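Local atomic coordinates of phosphomethylpyrimidine kinase (Pyrococcus furiosus, PDB entry 2PB9), a protein that probably makes thiamine phosphate from its pyrimidine and thiazole precursors and phosphorylates hydroxymethylpyrimidine and its phosphate, the ThiN-family C-terminal domain being the part crystallised. Residues Asn34-Leu39 with Arg93-Ile98. Numbering follows the deposited sequence.
Sequences NFVYSL and RSAINI
The carbonyl oxygen of V36 is gripped by two hydrogen bonds, one from the backbone N of A95 and one from the hydroxyl of S94. The S94 OG to V36 O bond is 3.0 Å and runs nearly along the C=O axis; the A95 N bond comes from above the carbonyl plane. These strands, 35-38 and 94-98, are antiparallel neighbours within the mixed sheet of the ThiN domain. V36 and A95 form a hydrogen-bonded pair, closed by V36 N to A95 O at 3.1 Å. F35 with I96 and Y37 with S94 are non-hydrogen-bonded pairs. Their side chains share the sheet face covered by helices 5-21 and 176-185.

With CG anti to the backbone N (chi1 -165°), the F35 ring lies alongside strand 94-98. I96 CD1 lies over one ring face, offset toward the rim, 4.1 Å from F35 CG. The ring edge meets S94 OG, 3.4 Å from F35 CE2. An alanine at F35 would probably loosen this face, since the ring that meets I96, S94, A15 and V179 would be lost.

V36 and A95 point to the opposite face, where A95 touches F172 of strand 168-173. The bent R93 chain brings its CG to 3.8 Å from Y37 CE1, with the guanidinium and ring planes only 21° apart. At the other end, the N97 side chain bonds to residues just before strand 35-38: N34 N donates to N97 OD1 at 3.2 Å, from above the amide plane, while N97 ND2 bonds to G32 O.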
# COMPACT_ATOMS: atom_id res chain seq x y z
N ASN A 34 7.43 21.55 -10.32
CA ASN A 34 6.89 22.89 -10.30
C ASN A 34 7.74 23.69 -9.32
O ASN A 34 8.16 23.18 -8.28
CB ASN A 34 5.41 22.88 -9.89
CG ASN A 34 4.62 23.99 -10.57
OD1 ASN A 34 3.41 23.89 -10.71
ND2 ASN A 34 5.31 25.04 -11.00
N PHE A 35 8.00 24.94 -9.67
CA PHE A 35 8.82 25.83 -8.86
C PHE A 35 7.91 27.02 -8.57
O PHE A 35 7.40 27.67 -9.50
CB PHE A 35 10.04 26.22 -9.71
CG PHE A 35 11.17 26.84 -8.93
CD1 PHE A 35 12.38 27.12 -9.56
CD2 PHE A 35 11.02 27.18 -7.59
CE1 PHE A 35 13.43 27.73 -8.87
CE2 PHE A 35 12.06 27.80 -6.89
CZ PHE A 35 13.27 28.08 -7.54
N VAL A 36 7.69 27.32 -7.30
CA VAL A 36 6.80 28.42 -6.95
C VAL A 36 7.39 29.53 -6.11
O VAL A 36 8.42 29.37 -5.45
CB VAL A 36 5.51 27.94 -6.23
CG1 VAL A 36 4.79 26.93 -7.08
CG2 VAL A 36 5.86 27.37 -4.85
N TYR A 37 6.71 30.67 -6.15
CA TYR A 37 7.09 31.85 -5.40
C TYR A 37 5.79 32.57 -5.07
O TYR A 37 5.11 33.09 -5.95
CB TYR A 37 8.02 32.73 -6.22
CG TYR A 37 8.70 33.81 -5.43
CD1 TYR A 37 8.69 33.81 -4.03
CD2 TYR A 37 9.39 34.84 -6.08
CE1 TYR A 37 9.34 34.80 -3.30
CE2 TYR A 37 10.05 35.83 -5.37
CZ TYR A 37 10.01 35.80 -3.98
OH TYR A 37 10.67 36.79 -3.29
N SER A 38 5.46 32.57 -3.79
CA SER A 38 4.23 33.16 -3.30
C SER A 38 4.31 34.65 -3.00
O SER A 38 5.39 35.23 -2.92
CB SER A 38 3.79 32.42 -2.04
OG SER A 38 2.74 33.10 -1.39
N LEU A 39 3.13 35.26 -2.87
CA LEU A 39 3.04 36.67 -2.50
C LEU A 39 3.22 36.60 -1.00
O LEU A 39 2.95 35.57 -0.38
CB LEU A 39 1.65 37.24 -2.81
CG LEU A 39 1.29 37.64 -4.24
CD1 LEU A 39 -0.21 37.87 -4.33
CD2 LEU A 39 2.05 38.88 -4.64
N ARG A 93 8.53 31.81 0.98
CA ARG A 93 7.47 31.72 -0.02
C ARG A 93 7.89 31.15 -1.35
O ARG A 93 7.25 31.40 -2.37
CB ARG A 93 6.82 33.08 -0.23
CG ARG A 93 7.71 34.25 0.04
CD ARG A 93 6.95 35.24 0.89
NE ARG A 93 7.40 36.60 0.66
CZ ARG A 93 7.28 37.24 -0.49
NH1 ARG A 93 6.71 36.66 -1.53
NH2 ARG A 93 7.74 38.48 -0.60
N SER A 94 8.96 30.37 -1.33
CA SER A 94 9.44 29.72 -2.54
C SER A 94 9.65 28.26 -2.18
O SER A 94 9.87 27.93 -1.01
CB SER A 94 10.76 30.33 -3.01
OG SER A 94 11.15 29.78 -4.26
N ALA A 95 9.56 27.40 -3.18
CA ALA A 95 9.75 25.97 -2.97
C ALA A 95 9.84 25.29 -4.32
O ALA A 95 9.62 25.91 -5.35
CB ALA A 95 8.58 25.39 -2.16
N ILE A 96 10.18 24.01 -4.30
CA ILE A 96 10.28 23.21 -5.52
C ILE A 96 10.20 21.73 -5.17
O ILE A 96 10.73 21.29 -4.15
CB ILE A 96 11.60 23.49 -6.27
CG1 ILE A 96 11.59 22.77 -7.61
CG2 ILE A 96 12.80 23.00 -5.46
CD1 ILE A 96 12.78 23.10 -8.48
N ASN A 97 9.51 20.96 -5.99
CA ASN A 97 9.42 19.54 -5.71
C ASN A 97 10.26 18.76 -6.71
O ASN A 97 10.16 18.96 -7.92
CB ASN A 97 7.97 19.04 -5.70
CG ASN A 97 7.29 19.13 -7.07
OD1 ASN A 97 6.80 20.19 -7.46
ND2 ASN A 97 7.27 18.01 -7.79
N ILE A 98 11.10 17.88 -6.18
CA ILE A 98 11.94 17.05 -7.02
C ILE A 98 11.73 15.59 -6.70
O ILE A 98 11.17 15.24 -5.66
CB ILE A 98 13.42 17.40 -6.84
CG1 ILE A 98 13.81 17.29 -5.37
CG2 ILE A 98 13.67 18.81 -7.35
CD1 ILE A 98 15.30 17.53 -5.12